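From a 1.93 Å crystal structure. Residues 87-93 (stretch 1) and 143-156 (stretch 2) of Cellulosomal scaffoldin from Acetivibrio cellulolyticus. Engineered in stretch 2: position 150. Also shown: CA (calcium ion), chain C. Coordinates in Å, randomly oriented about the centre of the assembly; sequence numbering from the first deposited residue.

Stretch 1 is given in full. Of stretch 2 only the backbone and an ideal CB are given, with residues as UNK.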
# COMPACT_ATOMS: atom_id res chain seq x y z
N ILE B 87 -20.40 6.02 -7.48
CA ILE B 87 -19.83 4.92 -8.27
C ILE B 87 -18.34 4.85 -7.93
O ILE B 87 -17.62 5.85 -8.00
CB ILE B 87 -20.04 5.16 -9.77
CG1 ILE B 87 -21.54 5.16 -10.09
CG2 ILE B 87 -19.32 4.12 -10.61
CD1 ILE B 87 -21.87 5.87 -11.38
N LEU B 88 -17.89 3.67 -7.52
CA LEU B 88 -16.50 3.46 -7.18
C LEU B 88 -15.70 3.02 -8.40
O LEU B 88 -16.20 2.27 -9.23
CB LEU B 88 -16.38 2.46 -6.04
CG LEU B 88 -17.01 2.94 -4.73
CD1 LEU B 88 -16.70 1.97 -3.60
CD2 LEU B 88 -16.56 4.34 -4.35
N MET B 89 -14.47 3.53 -8.50
CA MET B 89 -13.50 3.13 -9.54
C MET B 89 -12.25 2.53 -8.89
O MET B 89 -11.74 3.06 -7.88
CB MET B 89 -13.11 4.33 -10.40
CG MET B 89 -14.23 4.84 -11.30
SD MET B 89 -14.63 3.66 -12.62
CE MET B 89 -13.17 3.85 -13.62
N TRP B 90 -11.76 1.42 -9.46
CA TRP B 90 -10.62 0.69 -8.85
C TRP B 90 -9.28 1.08 -9.46
O TRP B 90 -9.02 0.84 -10.65
CB TRP B 90 -10.81 -0.83 -8.99
CG TRP B 90 -12.13 -1.34 -8.46
CD1 TRP B 90 -12.98 -0.70 -7.61
CD2 TRP B 90 -12.72 -2.62 -8.74
NE1 TRP B 90 -14.07 -1.50 -7.34
CE2 TRP B 90 -13.93 -2.68 -8.03
CE3 TRP B 90 -12.34 -3.71 -9.52
CZ2 TRP B 90 -14.77 -3.79 -8.07
CZ3 TRP B 90 -13.17 -4.82 -9.57
CH2 TRP B 90 -14.37 -4.85 -8.85
N ALA B 91 -8.43 1.71 -8.65
CA ALA B 91 -7.09 2.08 -9.07
C ALA B 91 -6.21 0.84 -9.23
O ALA B 91 -6.41 -0.17 -8.55
CB ALA B 91 -6.45 3.02 -8.06
N GLY B 92 -5.22 0.92 -10.11
CA GLY B 92 -4.20 -0.12 -10.21
C GLY B 92 -4.19 -0.98 -11.46
O GLY B 92 -3.51 -1.99 -11.47
N ASP B 93 -4.97 -0.63 -12.49
CA ASP B 93 -4.68 -1.12 -13.85
C ASP B 93 -3.77 -0.08 -14.51
O ASP B 93 -4.23 0.91 -15.09
CB ASP B 93 -5.94 -1.35 -14.68
CG ASP B 93 -5.62 -1.91 -16.06
OD1 ASP B 93 -4.52 -2.47 -16.21
OD2 ASP B 93 -6.45 -1.79 -17.01
N UNK B 143 -1.25 -1.99 -1.52
CA UNK B 143 -2.44 -2.63 -0.94
C UNK B 143 -3.73 -2.17 -1.62
O UNK B 143 -4.70 -2.92 -1.67
CB UNK B 143 -2.52 -2.33 0.56
N UNK B 144 -3.73 -0.95 -2.16
CA UNK B 144 -4.87 -0.47 -2.95
C UNK B 144 -5.09 -1.39 -4.16
O UNK B 144 -6.21 -1.76 -4.46
CB UNK B 144 -4.64 0.97 -3.41
N UNK B 145 -4.01 -1.75 -4.83
CA UNK B 145 -4.08 -2.65 -5.98
C UNK B 145 -4.54 -4.03 -5.50
O UNK B 145 -5.42 -4.64 -6.10
CB UNK B 145 -2.73 -2.74 -6.69
N UNK B 146 -3.97 -4.50 -4.38
CA UNK B 146 -4.33 -5.80 -3.81
C UNK B 146 -5.82 -5.95 -3.46
O UNK B 146 -6.34 -7.07 -3.45
CB UNK B 146 -3.50 -6.04 -2.55
N UNK B 147 -6.51 -4.83 -3.19
CA UNK B 147 -7.97 -4.84 -2.94
C UNK B 147 -8.75 -5.57 -4.02
O UNK B 147 -9.78 -6.18 -3.73
CB UNK B 147 -8.49 -3.41 -2.83
N UNK B 148 -8.29 -5.45 -5.26
CA UNK B 148 -8.99 -6.04 -6.40
C UNK B 148 -8.02 -6.87 -7.25
O UNK B 148 -8.14 -6.92 -8.46
CB UNK B 148 -9.64 -4.95 -7.25
N UNK B 149 -7.08 -7.54 -6.58
CA UNK B 149 -6.08 -8.36 -7.25
C UNK B 149 -6.77 -9.46 -8.07
O UNK B 149 -7.66 -10.13 -7.57
CB UNK B 149 -5.12 -8.97 -6.23
N UNK B 150 -6.34 -9.64 -9.32
CA UNK B 150 -6.88 -10.68 -10.18
C UNK B 150 -8.22 -10.35 -10.81
O UNK B 150 -8.86 -11.24 -11.35
CB UNK B 150 -7.02 -11.98 -9.38
N UNK B 151 -8.65 -9.09 -10.75
CA UNK B 151 -9.94 -8.70 -11.34
C UNK B 151 -9.81 -8.05 -12.72
O UNK B 151 -8.76 -7.51 -13.08
CB UNK B 151 -10.66 -7.73 -10.40
N UNK B 152 -10.91 -8.08 -13.46
CA UNK B 152 -11.01 -7.48 -14.79
C UNK B 152 -12.25 -6.59 -14.82
O UNK B 152 -13.00 -6.55 -13.85
CB UNK B 152 -11.07 -8.55 -15.88
N UNK B 153 -12.48 -5.88 -15.92
CA UNK B 153 -13.55 -4.87 -15.96
C UNK B 153 -14.96 -5.46 -15.73
O UNK B 153 -15.80 -4.82 -15.12
CB UNK B 153 -13.52 -4.15 -17.31
N UNK B 154 -15.19 -6.69 -16.19
CA UNK B 154 -16.51 -7.32 -16.04
C UNK B 154 -16.84 -7.74 -14.59
O UNK B 154 -17.95 -8.20 -14.33
CB UNK B 154 -16.59 -8.55 -16.95
N UNK B 155 -15.88 -7.60 -13.66
CA UNK B 155 -16.11 -7.95 -12.26
C UNK B 155 -16.75 -6.83 -11.44
O UNK B 155 -17.21 -7.08 -10.32
CB UNK B 155 -14.78 -8.35 -11.61
N UNK B 156 -16.77 -5.60 -11.96
CA UNK B 156 -17.47 -4.48 -11.29
C UNK B 156 -18.93 -4.81 -11.05
O UNK B 156 -19.56 -5.50 -11.84
OXT UNK B 156 -19.54 -4.35 -10.09
CB UNK B 156 -17.36 -3.20 -12.12
CA CA C . -3.07 -4.22 -15.66

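Position 143 lies in a helix that begins earlier in the chain, and its ideal CB has nothing of stretch 1 within 5.5 Å. Stretch 1 therefore sets no preference here; the residue is Met-143.

At position 144 the CA-to-CB bond points sideways, and the nearest offering is the methyl of Ala-91, its CB 5.4 Å from the ideal CB. A branched or medium-length apolar chain would bridge that gap. The residue is Ile-144, whose CG2 packs at 4.0 Å from Ala-91 CB. Its carbonyl joins the stretches too, since the oxygen of water 1 donates to Ile-144 O (2.7 Å) and to Ala-91 O (2.8 Å).

Position 145 also points sideways, with its ideal CB 4.6 Å from Gly-92 CA. Gly-92 leaves a shallow space that a small apolar group could fill: valine, alanine or perhaps threonine. Val-145, at chi1 t, sets CG2 3.8 Å from Gly-92 CA. The fit depends on the glycine, because an ideal CB on Gly-92 would come within 2.8 Å of Val-145 CG2.

Positions 146 and 147 meet nothing of stretch 1. The first is Ala-146. The second starts toward stretch 1 but has open space before it, which suits a long polar chain; it is Lys-147, and its end leads away.

Position 148 is far more demanding. Its CB points toward stretch 1 and lies 3.7 Å from Trp-90 CE3, beside the broad indole, so a flat ring is attractive: histidine, phenylalanine or tyrosine. The residue is His-148, whose ring stacks face to face on the five-membered ring of Trp-90, with centroids 3.4 Å apart and planes at 10°. The contact is one of ring faces, not a hydrogen bond between the ring nitrogens.

The chain then makes a type II turn from 148 to 151. Position 149 is out of reach of stretch 1 and holds Phe-149. Position 150 has a phi of 79°, which favours glycine; the engineered residue there is Gly-150.

At position 151 the ideal CB points toward stretch 1 and lies 3.9 Å from Trp-90 CZ3, so a chain with an aliphatic base would suit. Lys-151 supplies methylenes beside the indole, while its end leads away and NZ makes a weak bond to Phe-149 O (3.3 Å).

Positions 152 and 153 point away, and 154 is out of reach; they are Val-152, Ser-153 and Ser-154.

Position 155 lies sideways, its ideal CB 4.4 Å from Trp-90 CZ3, where many residues could fit. Asp-155 turns to its own stretch: OD2 accepts from Val-152 N at 2.9 Å.

At position 156, the C-terminus, the CA-to-CB bond points sideways, and the ideal CB lies 4.7 Å from Trp-90 CH2. Beyond it lie the second indole face and the amide of Trp-90, so a long aromatic with a terminal acceptor suits best. Tyr-156 lays its ring obliquely over that face, CE1 3.4 Å from Trp-90 CE2, opposite His-148, and its OH accepts from Trp-90 N at 2.8 Å. The indole is thus held between two rings.

Stretch 2 (143-156) MIVAKHFGKVSSDY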
# COMPACT_ATOMS: atom_id res chain seq x y z
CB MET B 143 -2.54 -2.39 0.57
CG MET B 143 -1.43 -3.03 1.39
SD MET B 143 -1.33 -4.83 1.27
CE MET B 143 -2.85 -5.27 2.09
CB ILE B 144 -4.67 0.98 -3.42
CG1 ILE B 144 -4.85 1.94 -2.24
CG2 ILE B 144 -5.66 1.36 -4.52
CD1 ILE B 144 -4.37 3.34 -2.54
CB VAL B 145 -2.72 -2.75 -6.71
CG1 VAL B 145 -2.82 -3.67 -7.92
CG2 VAL B 145 -2.25 -1.37 -7.16
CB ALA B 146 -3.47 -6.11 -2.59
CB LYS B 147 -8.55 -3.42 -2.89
CG LYS B 147 -8.19 -2.58 -1.69
CD LYS B 147 -8.84 -1.21 -1.81
CE LYS B 147 -8.67 -0.38 -0.55
NZ LYS B 147 -9.49 -0.89 0.59
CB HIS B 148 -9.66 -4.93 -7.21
CG HIS B 148 -10.65 -4.12 -6.41
ND1 HIS B 148 -11.92 -4.56 -6.13
CD2 HIS B 148 -10.53 -2.92 -5.80
CE1 HIS B 148 -12.55 -3.66 -5.40
NE2 HIS B 148 -11.72 -2.66 -5.18
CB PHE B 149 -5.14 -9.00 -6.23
CG PHE B 149 -3.90 -9.62 -6.84
CD1 PHE B 149 -2.88 -8.82 -7.32
CD2 PHE B 149 -3.77 -11.00 -6.94
CE1 PHE B 149 -1.75 -9.38 -7.88
CE2 PHE B 149 -2.63 -11.57 -7.50
CZ PHE B 149 -1.62 -10.76 -7.97
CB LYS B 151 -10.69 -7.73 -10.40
CG LYS B 151 -11.05 -8.32 -9.04
CD LYS B 151 -12.09 -9.44 -9.15
CE LYS B 151 -12.15 -10.29 -7.89
NZ LYS B 151 -10.87 -11.03 -7.65
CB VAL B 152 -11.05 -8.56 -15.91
CG1 VAL B 152 -9.76 -9.37 -15.91
CG2 VAL B 152 -12.26 -9.47 -15.76
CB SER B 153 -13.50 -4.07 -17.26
OG SER B 153 -12.31 -3.29 -17.31
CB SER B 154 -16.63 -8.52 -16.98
OG SER B 154 -15.61 -9.48 -16.72
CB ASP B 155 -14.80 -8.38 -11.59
CG ASP B 155 -14.21 -9.65 -12.19
OD1 ASP B 155 -14.97 -10.59 -12.49
OD2 ASP B 155 -12.98 -9.70 -12.33
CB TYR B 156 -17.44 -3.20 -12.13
CG TYR B 156 -16.21 -2.35 -12.00
CD1 TYR B 156 -15.94 -1.64 -10.84
CD2 TYR B 156 -15.33 -2.21 -13.07
CE1 TYR B 156 -14.82 -0.83 -10.73
CE2 TYR B 156 -14.20 -1.42 -12.96
CZ TYR B 156 -13.96 -0.73 -11.80
OH TYR B 156 -12.83 0.06 -11.72
O HOH W 1 -7.96 -1.19 -6.47
O HOH W 2 -1.76 -2.97 -17.31
O HOH W 3 -1.38 -5.87 -16.00
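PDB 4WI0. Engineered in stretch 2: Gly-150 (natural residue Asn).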